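Local coordinates for protein UDP-N-acetylglucosamine 4,6-dehydratase (Vibrio fischeri, PDB 3PVZ) that binds NAD(+) and probably acts as a lyase that removes water from UDP-N-acetylglucosamine, as a 4,6-dehydratase of the polysaccharide synthase family, at residues V74-V77 against R78-S82; L243-M246 against S247-G251; H266-F270 against A271-V275. All coordinates share one frame; numbering follows the deposited sequence. Where two conformers were deposited one is given.

Contact 1 (V74-V77 against R78-S82)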
loop_
_atom_site.group_PDB
_atom_site.type_symbol
_atom_site.label_atom_id
_atom_site.label_comp_id
_atom_site.label_asym_id
_atom_site.label_seq_id
_atom_site.Cartn_x
_atom_site.Cartn_y
_atom_site.Cartn_z
ATOM N N VAL A 74 -10.495 -3.757 -3.855
ATOM C CA VAL A 74 -11.361 -4.891 -4.125
ATOM C C VAL A 74 -11.994 -5.373 -2.830
ATOM O O VAL A 74 -13.208 -5.628 -2.778
ATOM C CB VAL A 74 -10.603 -6.071 -4.867
ATOM C CG1 VAL A 74 -11.467 -7.315 -4.911
ATOM C CG2 VAL A 74 -10.211 -5.673 -6.264
ATOM N N GLU A 75 -11.208 -5.461 -1.766
ATOM C CA GLU A 75 -11.771 -5.798 -0.478
ATOM C C GLU A 75 -12.844 -4.789 0.045
ATOM O O GLU A 75 -13.890 -5.184 0.600
ATOM C CB GLU A 75 -10.615 -5.970 0.528
ATOM C CG GLU A 75 -11.017 -6.147 1.939
ATOM C CD GLU A 75 -11.900 -7.377 2.173
ATOM O OE1 GLU A 75 -12.031 -8.217 1.247
ATOM O OE2 GLU A 75 -12.462 -7.485 3.296
ATOM N N LEU A 76 -12.613 -3.498 -0.154
ATOM C CA LEU A 76 -13.560 -2.488 0.290
ATOM C C LEU A 76 -14.886 -2.657 -0.425
ATOM O O LEU A 76 -15.968 -2.587 0.186
ATOM C CB LEU A 76 -12.990 -1.081 -0.025
ATOM C CG LEU A 76 -13.977 0.068 0.154
ATOM C CD1 LEU A 76 -14.513 0.067 1.569
ATOM C CD2 LEU A 76 -13.372 1.462 -0.215
ATOM N N VAL A 77 -14.820 -2.813 -1.731
ATOM C CA VAL A 77 -16.053 -3.026 -2.510
ATOM C C VAL A 77 -16.783 -4.341 -2.099
ATOM O O VAL A 77 -17.980 -4.318 -1.872
ATOM C CB VAL A 77 -15.769 -3.040 -3.995
ATOM C CG1 VAL A 77 -17.062 -3.138 -4.796
ATOM C CG2 VAL A 77 -14.988 -1.802 -4.397
ATOM N N ARG A 78 -16.066 -5.460 -1.953
ATOM C CA ARG A 78 -16.711 -6.715 -1.526
ATOM C C ARG A 78 -17.393 -6.572 -0.163
ATOM O O ARG A 78 -18.512 -6.966 0.002
ATOM C CB ARG A 78 -15.719 -7.881 -1.567
ATOM C CG ARG A 78 -15.305 -8.210 -3.015
ATOM C CD ARG A 78 -14.470 -9.516 -3.193
ATOM N NE ARG A 78 -13.861 -9.558 -4.533
ATOM C CZ ARG A 78 -14.509 -9.818 -5.677
ATOM N NH1 ARG A 78 -15.810 -10.111 -5.696
ATOM N NH2 ARG A 78 -13.837 -9.810 -6.825
ATOM N N ASP A 79 -16.720 -5.987 0.796
ATOM C CA ASP A 79 -17.305 -5.665 2.081
ATOM C C ASP A 79 -18.567 -4.758 1.953
ATOM O O ASP A 79 -19.599 -4.957 2.617
ATOM C CB ASP A 79 -16.212 -4.921 2.863
ATOM C CG ASP A 79 -16.491 -4.811 4.323
ATOM O OD1 ASP A 79 -17.557 -5.295 4.791
ATOM O OD2 ASP A 79 -15.625 -4.226 5.013
ATOM N N ILE A 80 -18.476 -3.727 1.128
ATOM C CA ILE A 80 -19.611 -2.834 0.941
ATOM C C ILE A 80 -20.764 -3.608 0.294
ATOM O O ILE A 80 -21.909 -3.447 0.684
ATOM C CB ILE A 80 -19.258 -1.622 0.066
ATOM C CG1 ILE A 80 -18.554 -0.577 0.928
ATOM C CG2 ILE A 80 -20.521 -1.028 -0.582
ATOM C CD1 ILE A 80 -17.888 0.510 0.146
ATOM N N ARG A 81 -20.463 -4.437 -0.696
ATOM C CA ARG A 81 -21.524 -5.191 -1.368
ATOM C C ARG A 81 -22.251 -6.101 -0.393
ATOM O O ARG A 81 -23.466 -6.152 -0.401
ATOM C CB ARG A 81 -21.019 -6.003 -2.566
ATOM C CG ARG A 81 -20.260 -5.171 -3.647
ATOM C CD ARG A 81 -21.101 -4.470 -4.736
ATOM N NE ARG A 81 -21.745 -3.233 -4.282
ATOM C CZ ARG A 81 -21.594 -2.010 -4.811
ATOM N NH1 ARG A 81 -22.272 -0.994 -4.276
ATOM N NH2 ARG A 81 -20.808 -1.782 -5.864
ATOM N N SER A 82 -21.531 -6.789 0.474
ATOM C CA SER A 82 -22.210 -7.729 1.358
ATOM C C SER A 82 -22.837 -7.059 2.581
ATOM O O SER A 82 -23.867 -7.488 3.060
ATOM C CB SER A 82 -21.296 -8.894 1.748
ATOM O OG SER A 82 -20.047 -8.457 2.241
#
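Leu76 and Ile80, one helical turn apart, lie alongside each other and point the same way, their CD1 methyls 3.7 Å apart. With chi1 at 169°, CG of Leu76 stands beside its own carbonyl carbon, which brings CD1 next to Ile80. Val77 and Arg81 form a looser pair of the same kind: Val77 CG1 is 4.0 Å from Arg81 CG, and the arginine chain is bent at chi2 and chi3, its NH1 bonding Gly85 O. Val74 CG1 also runs beside the extended Arg78, though that arginine has two conformers and the detail of this contact is uncertain.

The backbone bonds are those of a regular alpha-helix. Asp79 N donates to Glu75 O at 2.9 Å, almost straight at 171°, and Arg81 N reaches Val77 O at 2.7 Å. A further turn on, Arg78 O is gripped twice, by Ser82 N and by Ser82 OG at 3.1 Å, from opposite faces of the carbonyl plane.

The carboxylates of Glu75 and Asp79 are both taken up at the subunit interface: Glu75 makes salt bridges with Arg217 and Lys220 of the second subunit, whereas Asp79 OD1 accepts from Gln222 of that subunit and OD2 pairs with Lys53 of its own chain. The helix is the middle element of a Rossmann-type beta-alpha-beta unit; Leu76 and Ile80 pack on helix 46-56, while Val77 and Ile80 also meet strand 90-94.

Contact 2 (L243-M246 against S247-G251); sequences LCLM and SCIFG
Backbone bonds tie Leu243, Cys244, Leu245 and Met246 to Ser247, Cys248, Ile249 and Phe250 in turn, each amide donating to the carbonyl four residues back, and the last of them, Phe250 N to Met246 O at 2.8 Å, is the most bent at 149°.

Met246, a selenomethionine in the crystal, has a chain bent at chi2 and chi3 (chi3 -61°), which brings the terminal methyl beside the CD2-CE2 side of Phe250. CE comes to 3.5 Å from Phe250 CD2, and SE stands 4.8 Å from the ring centroid, 70° off the ring normal. This Met-aromatic contact therefore meets the ring obliquely. The CG2 methyl of Ile249 sits 3.9 Å above the ring plane, over the centre of one face.

Helix 237-250 is part of the Rossmann-type domain, leading into strand 255-259 of its central sheet and packing on helix 46-56, with Cys244 touching Ile47, an NAD(+)-binding residue, and Val51. Leu245 and Ile249 lie side by side, the CD1 methyl of Leu245 3.8 Å from Ile249 CG1, and Leu245 continues onto helix 46-56. Ile249 also touches Tyr115 and, with Phe250, packs on helix 19-34.

The buried hydroxyl of Ser247 is held by Ser196 OG and by Thr197 O. At the C-terminal end Gly251 leaves the helical conformation; its N is held by Ser247 O at 2.7 Å and makes a further, weak bond to Met246 O. Here Lys159 NZ gathers the carbonyls of Ser247, Cys248 and Gly251, a placement that would probably suit the partial negative charge of this helix end. Phe250 O is taken up by Arg336.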
loop_
_atom_site.group_PDB
_atom_site.type_symbol
_atom_site.label_atom_id
_atom_site.label_comp_id
_atom_site.label_asym_id
_atom_site.label_seq_id
_atom_site.Cartn_x
_atom_site.Cartn_y
_atom_site.Cartn_z
ATOM N N LEU A 243 -15.948 9.121 13.712
ATOM C CA LEU A 243 -15.274 10.334 14.075
ATOM C C LEU A 243 -14.869 11.160 12.846
ATOM O O LEU A 243 -15.098 12.346 12.851
ATOM C CB LEU A 243 -14.036 10.005 14.922
ATOM C CG LEU A 243 -13.207 11.161 15.448
ATOM C CD1 LEU A 243 -14.000 11.918 16.458
ATOM C CD2 LEU A 243 -11.937 10.615 16.141
ATOM N N CYS A 244 -14.269 10.534 11.818
ATOM C CA CYS A 244 -14.031 11.224 10.525
ATOM C C CYS A 244 -15.277 11.941 9.969
ATOM O O CYS A 244 -15.195 13.082 9.546
ATOM C CB CYS A 244 -13.548 10.233 9.457
ATOM S SG CYS A 244 -11.876 9.635 9.755
ATOM N N LEU A 245 -16.411 11.245 9.949
ATOM C CA LEU A 245 -17.620 11.752 9.316
ATOM C C LEU A 245 -18.206 12.918 10.132
ATOM O O LEU A 245 -18.721 13.860 9.557
ATOM C CB LEU A 245 -18.674 10.669 9.179
ATOM C CG LEU A 245 -20.027 11.011 8.481
ATOM C CD1 LEU A 245 -19.885 11.382 7.065
ATOM C CD2 LEU A 245 -20.990 9.843 8.564
HETATM N N MSE A 246 -18.137 12.819 11.459
HETATM C CA MSE A 246 -18.642 13.871 12.336
HETATM C C MSE A 246 -17.808 15.128 12.169
HETATM O O MSE A 246 -18.353 16.204 12.048
HETATM C CB MSE A 246 -18.621 13.432 13.795
HETATM C CG MSE A 246 -19.620 12.377 14.176
HETATM SE SE MSE A 246 -21.445 12.941 14.045
HETATM C CE MSE A 246 -21.412 14.407 15.315
ATOM N N SER A 247 -16.484 14.977 12.120
ATOM C CA SER A 247 -15.633 16.129 11.930
ATOM C C SER A 247 -15.899 16.675 10.538
ATOM O O SER A 247 -16.097 17.864 10.359
ATOM C CB SER A 247 -14.173 15.784 12.104
ATOM O OG SER A 247 -13.366 16.899 11.806
ATOM N N CYS A 248 -15.951 15.783 9.562
ATOM C CA CYS A 248 -16.308 16.175 8.181
ATOM C C CYS A 248 -17.568 17.027 8.040
ATOM O O CYS A 248 -17.530 18.090 7.430
ATOM C CB CYS A 248 -16.472 14.956 7.246
ATOM S SG CYS A 248 -16.564 15.499 5.530
ATOM N N ILE A 249 -18.692 16.515 8.524
ATOM C CA ILE A 249 -19.963 17.163 8.321
ATOM C C ILE A 249 -20.175 18.314 9.313
ATOM O O ILE A 249 -20.598 19.380 8.914
ATOM C CB ILE A 249 -21.134 16.212 8.555
ATOM C CG1 ILE A 249 -21.059 14.981 7.645
ATOM C CG2 ILE A 249 -22.487 17.016 8.420
ATOM C CD1 ILE A 249 -21.043 15.256 6.187
ATOM N N PHE A 250 -19.843 18.098 10.581
ATOM C CA PHE A 250 -20.103 19.073 11.666
ATOM C C PHE A 250 -18.911 19.930 12.127
ATOM O O PHE A 250 -19.101 20.885 12.851
ATOM C CB PHE A 250 -20.703 18.342 12.886
ATOM C CG PHE A 250 -22.038 17.676 12.588
ATOM C CD1 PHE A 250 -23.176 18.440 12.404
ATOM C CD2 PHE A 250 -22.132 16.310 12.454
ATOM C CE1 PHE A 250 -24.413 17.862 12.117
ATOM C CE2 PHE A 250 -23.395 15.676 12.176
ATOM C CZ PHE A 250 -24.518 16.444 11.991
ATOM N N GLY A 251 -17.700 19.599 11.724
ATOM C CA GLY A 251 -16.549 20.379 12.121
ATOM C C GLY A 251 -16.546 21.789 11.516
ATOM O O GLY A 251 -16.854 21.982 10.313
#

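Contact 3 (H266-F270 against A271-V275)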
loop_
_atom_site.group_PDB
_atom_site.type_symbol
_atom_site.label_atom_id
_atom_site.label_comp_id
_atom_site.label_asym_id
_atom_site.label_seq_id
_atom_site.Cartn_x
_atom_site.Cartn_y
_atom_site.Cartn_z
ATOM N N HIS A 266 -10.172 2.219 28.648
ATOM C CA HIS A 266 -9.075 1.920 29.550
ATOM C C HIS A 266 -7.815 1.743 28.763
ATOM O O HIS A 266 -7.857 1.242 27.647
ATOM C CB HIS A 266 -9.343 0.630 30.357
ATOM C CG HIS A 266 -10.519 0.730 31.274
ATOM N ND1 HIS A 266 -10.556 1.602 32.342
ATOM C CD2 HIS A 266 -11.709 0.085 31.271
ATOM C CE1 HIS A 266 -11.720 1.488 32.956
ATOM N NE2 HIS A 266 -12.437 0.571 32.330
ATOM N N LEU A 267 -6.694 2.129 29.367
ATOM C CA LEU A 267 -5.400 1.800 28.822
ATOM C C LEU A 267 -5.226 0.295 28.929
ATOM O O LEU A 267 -5.561 -0.269 29.950
ATOM C CB LEU A 267 -4.288 2.500 29.584
ATOM C CG LEU A 267 -4.224 4.038 29.501
ATOM C CD1 LEU A 267 -3.327 4.552 30.619
ATOM C CD2 LEU A 267 -3.727 4.515 28.141
ATOM N N ILE A 268 -4.743 -0.347 27.865
ATOM C CA ILE A 268 -4.552 -1.784 27.827
ATOM C C ILE A 268 -3.233 -2.026 27.130
ATOM O O ILE A 268 -2.896 -1.344 26.182
ATOM C CB ILE A 268 -5.635 -2.511 26.991
ATOM C CG1 ILE A 268 -7.037 -2.294 27.545
ATOM C CG2 ILE A 268 -5.347 -4.041 26.930
ATOM C CD1 ILE A 268 -8.161 -2.504 26.443
ATOM N N SER A 269 -2.492 -3.023 27.574
ATOM C CA SER A 269 -1.201 -3.314 26.964
ATOM C C SER A 269 -1.398 -4.186 25.737
ATOM O O SER A 269 -2.426 -4.821 25.596
ATOM C CB SER A 269 -0.269 -3.996 27.981
ATOM O OG SER A 269 -0.523 -5.393 28.046
ATOM N N PHE A 270 -0.408 -4.183 24.857
ATOM C CA PHE A 270 -0.428 -4.992 23.680
ATOM C C PHE A 270 -0.422 -6.475 24.037
ATOM O O PHE A 270 -1.115 -7.259 23.392
ATOM C CB PHE A 270 0.773 -4.672 22.776
ATOM C CG PHE A 270 0.683 -3.339 22.096
ATOM C CD1 PHE A 270 -0.158 -3.164 21.025
ATOM C CD2 PHE A 270 1.408 -2.259 22.547
ATOM C CE1 PHE A 270 -0.270 -1.953 20.399
ATOM C CE2 PHE A 270 1.304 -1.027 21.925
ATOM C CZ PHE A 270 0.451 -0.870 20.843
ATOM N N ALA A 271 0.395 -6.853 25.018
ATOM C CA ALA A 271 0.422 -8.230 25.498
ATOM C C ALA A 271 -0.956 -8.662 26.006
ATOM O O ALA A 271 -1.431 -9.783 25.722
ATOM C CB ALA A 271 1.456 -8.391 26.610
ATOM N N ASP A 272 -1.607 -7.770 26.742
ATOM C CA ASP A 272 -2.906 -8.081 27.285
ATOM C C ASP A 272 -3.943 -8.287 26.173
ATOM O O ASP A 272 -4.747 -9.212 26.259
ATOM C CB ASP A 272 -3.327 -7.048 28.317
ATOM C CG ASP A 272 -2.737 -7.348 29.718
ATOM O OD1 ASP A 272 -2.137 -8.427 29.906
ATOM O OD2 ASP A 272 -2.871 -6.514 30.642
ATOM N N ILE A 273 -3.887 -7.488 25.113
ATOM C CA ILE A 273 -4.787 -7.711 23.967
ATOM C C ILE A 273 -4.477 -9.045 23.327
ATOM O O ILE A 273 -5.394 -9.766 23.000
ATOM C CB ILE A 273 -4.679 -6.651 22.863
ATOM C CG1 ILE A 273 -5.024 -5.245 23.369
ATOM C CG2 ILE A 273 -5.608 -6.994 21.680
ATOM C CD1 ILE A 273 -6.392 -5.091 23.947
ATOM N N ALA A 274 -3.200 -9.387 23.155
ATOM C CA ALA A 274 -2.848 -10.693 22.563
ATOM C C ALA A 274 -3.448 -11.871 23.345
ATOM O O ALA A 274 -4.085 -12.744 22.776
ATOM C CB ALA A 274 -1.308 -10.864 22.414
ATOM N N VAL A 275 -3.261 -11.886 24.648
ATOM C CA VAL A 275 -3.841 -12.942 25.466
ATOM C C VAL A 275 -5.368 -13.016 25.260
ATOM O O VAL A 275 -5.887 -14.077 24.914
ATOM C CB VAL A 275 -3.504 -12.742 26.933
ATOM C CG1 VAL A 275 -4.109 -13.830 27.756
ATOM C CG2 VAL A 275 -1.995 -12.712 27.114
HETATM O O HOH W 1 -3.062 -3.999 30.133
#
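A water bridges Ser269 and Asp272, accepting from Ser269 N at 2.8 Å and donating to Asp272 OD2 at 2.6 Å. Between the same two residues runs a direct bond: Asp272 N gives its hydrogen to Ser269 OG at 2.9 Å, with an N-H...O angle of 156°. Ser269 is thus the N-cap of helix 270-280. Its OG is placed between the backbone N and the carbonyl carbon (chi1 83°), which turns the oxygen toward the first turn of the helix. In a capping box the carboxylate would accept from Ser269 N without help; here the water stands in that second arm.

Regular helical bonding follows at once, from Ile273 N to Ser269 O at 3.1 Å and from Ala274 N to Phe270 O at 3.0 Å. Next to the cap Ile268 and Ile273 cross at about a right angle, and Ile268 CG2 meets Ile273 CD1 at 3.3 Å, tighter than usual van der Waals contact.

Strand 268-269 pairs with strand 231-235 through Ile268 and Arg232, and leads directly into helix 270-280, where Phe270 and Ile273 pack on helix 210-219. The carboxylate of Asp272 lies in the first turn, where its negative charge would probably be stabilised by the helix dipole, and this turn is tied to Ser269 by one direct side-chain bond and one water bridge.

How the contacts relate
The contacts follow one another along the chain without touching; the centres of contacts 1 and 2 are about 23 Å apart, and that of contact 3 lies about 30 Å from the centre of contact 1 and about 29 Å from that of contact 2. Contact 2 is the buried one and has no neighbour from the other subunit, whereas contact 1 is partly buried and its acidic face enters the subunit interface. Their two helices both lean on helix 46-56. Contact 3, also partly buried, sits apart beside helix 210-219. Chemistry follows place: charged side chains pair across the subunits in contact 1, selenium and an aromatic ring meet near a helix C-terminus in contact 2, and in contact 3 a serine hydroxyl caps an N-terminus, joined by a water-bridged carboxylate.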